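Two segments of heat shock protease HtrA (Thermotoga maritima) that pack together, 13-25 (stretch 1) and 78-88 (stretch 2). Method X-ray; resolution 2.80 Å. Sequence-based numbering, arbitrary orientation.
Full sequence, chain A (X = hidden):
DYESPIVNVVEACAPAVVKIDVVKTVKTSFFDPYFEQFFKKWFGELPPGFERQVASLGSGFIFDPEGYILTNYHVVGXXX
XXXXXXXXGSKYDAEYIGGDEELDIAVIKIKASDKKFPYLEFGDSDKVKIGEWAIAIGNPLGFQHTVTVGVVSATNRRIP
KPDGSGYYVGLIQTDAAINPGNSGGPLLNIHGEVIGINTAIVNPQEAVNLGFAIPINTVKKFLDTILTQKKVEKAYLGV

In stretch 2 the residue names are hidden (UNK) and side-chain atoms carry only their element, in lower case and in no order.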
# COMPACT_ATOMS: atom_id res chain seq x y z
N CYS A 13 5.88 -0.47 13.12
CA CYS A 13 5.63 -0.98 11.78
C CYS A 13 6.27 -0.22 10.63
O CYS A 13 6.33 -0.72 9.50
CB CYS A 13 4.13 -1.06 11.56
SG CYS A 13 3.27 -1.85 12.94
N ALA A 14 6.77 0.98 10.90
CA ALA A 14 7.39 1.78 9.85
C ALA A 14 8.56 1.10 9.10
O ALA A 14 8.60 1.09 7.87
CB ALA A 14 7.87 3.11 10.44
N PRO A 15 9.50 0.50 9.84
CA PRO A 15 10.64 -0.15 9.20
C PRO A 15 10.30 -1.30 8.25
O PRO A 15 11.18 -1.84 7.60
CB PRO A 15 11.49 -0.59 10.38
CG PRO A 15 10.47 -0.94 11.38
CD PRO A 15 9.50 0.21 11.29
N ALA A 16 9.02 -1.66 8.17
CA ALA A 16 8.61 -2.74 7.28
C ALA A 16 7.80 -2.22 6.09
O ALA A 16 7.38 -3.00 5.21
CB ALA A 16 7.79 -3.78 8.05
N VAL A 17 7.58 -0.90 6.05
CA VAL A 17 6.82 -0.27 4.96
C VAL A 17 7.80 0.24 3.90
O VAL A 17 8.62 1.10 4.17
CB VAL A 17 5.97 0.90 5.49
CG1 VAL A 17 4.98 1.34 4.44
CG2 VAL A 17 5.25 0.48 6.77
N VAL A 18 7.68 -0.29 2.69
CA VAL A 18 8.60 0.06 1.61
C VAL A 18 8.04 0.93 0.50
O VAL A 18 6.85 1.18 0.43
CB VAL A 18 9.15 -1.21 0.93
CG1 VAL A 18 9.61 -2.21 1.96
CG2 VAL A 18 8.08 -1.82 0.04
N LYS A 19 8.95 1.36 -0.36
CA LYS A 19 8.66 2.19 -1.53
C LYS A 19 8.71 1.27 -2.76
O LYS A 19 9.34 0.21 -2.72
CB LYS A 19 9.74 3.28 -1.66
CG LYS A 19 9.88 3.90 -3.04
CD LYS A 19 11.17 4.70 -3.17
CE LYS A 19 11.36 5.23 -4.61
NZ LYS A 19 12.71 5.84 -4.85
N ILE A 20 8.04 1.65 -3.83
CA ILE A 20 8.05 0.83 -5.03
C ILE A 20 8.08 1.70 -6.28
O ILE A 20 7.05 2.25 -6.70
CB ILE A 20 6.83 -0.12 -5.06
CG1 ILE A 20 6.86 -1.02 -3.83
CG2 ILE A 20 6.86 -0.97 -6.33
CD1 ILE A 20 5.74 -2.01 -3.76
N ASP A 21 9.27 1.83 -6.87
CA ASP A 21 9.46 2.63 -8.07
C ASP A 21 9.77 1.74 -9.26
O ASP A 21 10.60 0.84 -9.18
CB ASP A 21 10.58 3.67 -7.85
CG ASP A 21 11.83 3.09 -7.17
OD1 ASP A 21 11.69 2.40 -6.14
OD2 ASP A 21 12.95 3.34 -7.65
N VAL A 22 9.06 1.99 -10.36
CA VAL A 22 9.19 1.23 -11.60
C VAL A 22 9.53 2.15 -12.77
O VAL A 22 8.73 3.01 -13.14
CB VAL A 22 7.86 0.49 -11.90
CG1 VAL A 22 7.93 -0.22 -13.24
CG2 VAL A 22 7.57 -0.49 -10.78
N VAL A 23 10.72 1.97 -13.36
CA VAL A 23 11.16 2.80 -14.48
C VAL A 23 10.29 2.63 -15.73
O VAL A 23 9.58 1.63 -15.88
CB VAL A 23 12.64 2.49 -14.85
CG1 VAL A 23 13.08 3.37 -16.01
CG2 VAL A 23 13.53 2.74 -13.64
N LYS A 24 10.34 3.62 -16.62
CA LYS A 24 9.54 3.55 -17.84
C LYS A 24 10.23 2.77 -18.96
O LYS A 24 11.40 2.39 -18.83
CB LYS A 24 9.19 4.96 -18.33
CG LYS A 24 8.04 4.96 -19.32
CD LYS A 24 7.90 6.31 -19.99
CE LYS A 24 9.16 6.68 -20.78
NZ LYS A 24 9.46 5.76 -21.93
N THR A 25 9.48 2.55 -20.04
CA THR A 25 9.96 1.81 -21.21
C THR A 25 10.12 0.33 -20.86
O THR A 25 10.24 0.01 -19.65
CB THR A 25 11.32 2.34 -21.72
OG1 THR A 25 11.32 3.77 -21.74
CG2 THR A 25 11.60 1.82 -23.14
N UNK A 78 1.67 -5.25 -14.15
CA UNK A 78 2.52 -6.08 -14.99
C UNK A 78 3.85 -5.36 -15.14
O UNK A 78 4.04 -4.58 -16.08
N UNK A 79 4.78 -5.62 -14.22
CA UNK A 79 6.08 -4.95 -14.25
C UNK A 79 7.30 -5.84 -14.49
O UNK A 79 7.38 -6.97 -14.02
c UNK A 79 6.28 -4.14 -12.98
N UNK A 80 8.26 -5.27 -15.21
CA UNK A 80 9.51 -5.92 -15.57
C UNK A 80 10.62 -5.34 -14.71
O UNK A 80 11.48 -6.07 -14.19
o UNK A 80 8.87 -3.63 -17.98
c UNK A 80 9.81 -5.63 -17.05
c UNK A 80 9.83 -4.13 -17.37
o UNK A 80 10.81 -3.43 -16.99
N UNK A 81 10.59 -4.02 -14.57
CA UNK A 81 11.57 -3.26 -13.80
C UNK A 81 10.93 -2.78 -12.50
O UNK A 81 10.26 -1.75 -12.47
n UNK A 81 12.61 -0.01 -13.51
c UNK A 81 13.04 -1.20 -13.90
c UNK A 81 12.04 -2.07 -14.63
o UNK A 81 14.19 -1.60 -13.68
N UNK A 82 11.15 -3.52 -11.42
CA UNK A 82 10.58 -3.17 -10.13
C UNK A 82 11.66 -2.87 -9.10
O UNK A 82 12.48 -3.73 -8.80
c UNK A 82 7.93 -5.98 -10.26
c UNK A 82 8.72 -4.74 -10.65
c UNK A 82 9.71 -4.30 -9.58
c UNK A 82 9.00 -3.84 -8.32
N UNK A 83 11.65 -1.66 -8.55
CA UNK A 83 12.64 -1.25 -7.55
C UNK A 83 12.00 -1.05 -6.17
O UNK A 83 11.01 -0.32 -6.03
c UNK A 83 13.36 0.07 -7.98
c UNK A 83 14.58 0.33 -7.09
o UNK A 83 13.79 -0.04 -9.35
N UNK A 84 12.57 -1.69 -5.16
CA UNK A 84 12.06 -1.57 -3.80
C UNK A 84 13.05 -0.86 -2.89
O UNK A 84 14.21 -1.27 -2.78
c UNK A 84 11.74 -2.96 -3.20
c UNK A 84 10.41 -3.44 -3.73
c UNK A 84 11.68 -2.89 -1.67
N UNK A 85 12.61 0.21 -2.24
CA UNK A 85 13.48 0.96 -1.35
C UNK A 85 12.98 0.84 0.11
O UNK A 85 11.78 0.91 0.36
c UNK A 85 13.55 2.45 -1.77
c UNK A 85 14.69 3.16 -1.04
o UNK A 85 13.78 2.54 -3.19
N UNK A 86 13.90 0.65 1.05
CA UNK A 86 13.53 0.49 2.45
C UNK A 86 13.89 1.67 3.35
O UNK A 86 14.63 2.58 2.97
s UNK A 86 14.10 -3.44 3.75
c UNK A 86 14.17 -0.77 3.03
c UNK A 86 13.32 -2.03 2.93
c UNK A 86 13.60 -3.26 5.48
N UNK A 87 13.34 1.64 4.57
CA UNK A 87 13.57 2.70 5.53
C UNK A 87 15.03 2.83 5.93
O UNK A 87 15.50 3.94 6.16
c UNK A 87 12.00 4.89 6.81
c UNK A 87 12.73 2.49 6.79
c UNK A 87 11.05 3.26 8.43
c UNK A 87 11.56 3.45 7.02
N UNK A 88 15.74 1.71 6.03
CA UNK A 88 17.15 1.78 6.43
C UNK A 88 17.98 2.41 5.31
O UNK A 88 19.13 2.80 5.52
o UNK A 88 17.79 -1.81 5.88
c UNK A 88 17.71 0.39 6.81
c UNK A 88 17.77 -0.58 5.64
o UNK A 88 17.81 -0.10 4.48

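Position 78 has no side-chain atoms, only backbone, and nothing of stretch 1 lies near it; it is a glycine, G78. Position 79 carries a single carbon, a CB directed toward stretch 1 and 4.3 Å from V22 CG1, which makes it A79. At position 80 two carbons are present, the second bearing two oxygens. This carboxylate identifies D80, whose OD2 comes within 4.2 Å of T25 O.

Position 81 also has two carbons, but the second carries one oxygen and one nitrogen, the mark of a carboxamide: N81. Its CB points toward stretch 1 and its side chain lies beside V23. The backbone contributes a CA-H...O contact, with V22 CA 3.3 Å from N81 O.

Position 82 has four carbons, forked at the first, with one arm two carbons long. This is I82; its CB points away from stretch 1, yet its CG2 lies 4.1 Å from I20 CG2 and 4.4 Å from V22 CG2.

At position 83 one carbon carries an oxygen and a carbon, a pattern that fits threonine, T83. Its CB is 3.3 Å from D21 OD2, and its backbone pairs with D21 in both directions: D21 N donates to T83 O at 2.9 Å, and T83 N to D21 O at 2.8 Å.

Position 84 has three carbons, one carrying the other two, and no heteroatom. It is V84, with CG1 4.0 Å from V18 CB and CG2 4.3 Å from I20 CG1. Position 85 repeats the carbon bearing one oxygen and one carbon, so it is T85; OG1 lies 3.4 Å from K19 CD and 3.6 Å from D21 OD1.

An unbranched chain of two carbons, a sulfur and a terminal carbon at position 86 is M86. Its CG packs 3.8 Å from V18 CG1, while CE reaches to 3.5 Å from P15 O. Position 87 has four carbons forked at the second, hence L87, whose CD1 approaches A14 CB at 3.8 Å and P15 CB at 4.3 Å. Position 88 again shows a two-carbon carboxylate, D88, with no contact to stretch 1.

The contact is an antiparallel strand pairing. K19 N donates to T85 O at 3.0 Å, answered by a weak bond from T85 N to K19 O at 3.3 Å; with the D21–T83 pair, these bonds flank the non-hydrogen-bonded I20–V84 pair. Strand alternation puts I20 and V84 on one face, where they pack together, and K19, D21, T83 and T85 on the other, where polar groups gather. Beyond the paired residues, L87 adds a separate apolar contact with A14 and P15 of the 3-10 segment.

Stretch 2 78-88: GADNITVTMLD
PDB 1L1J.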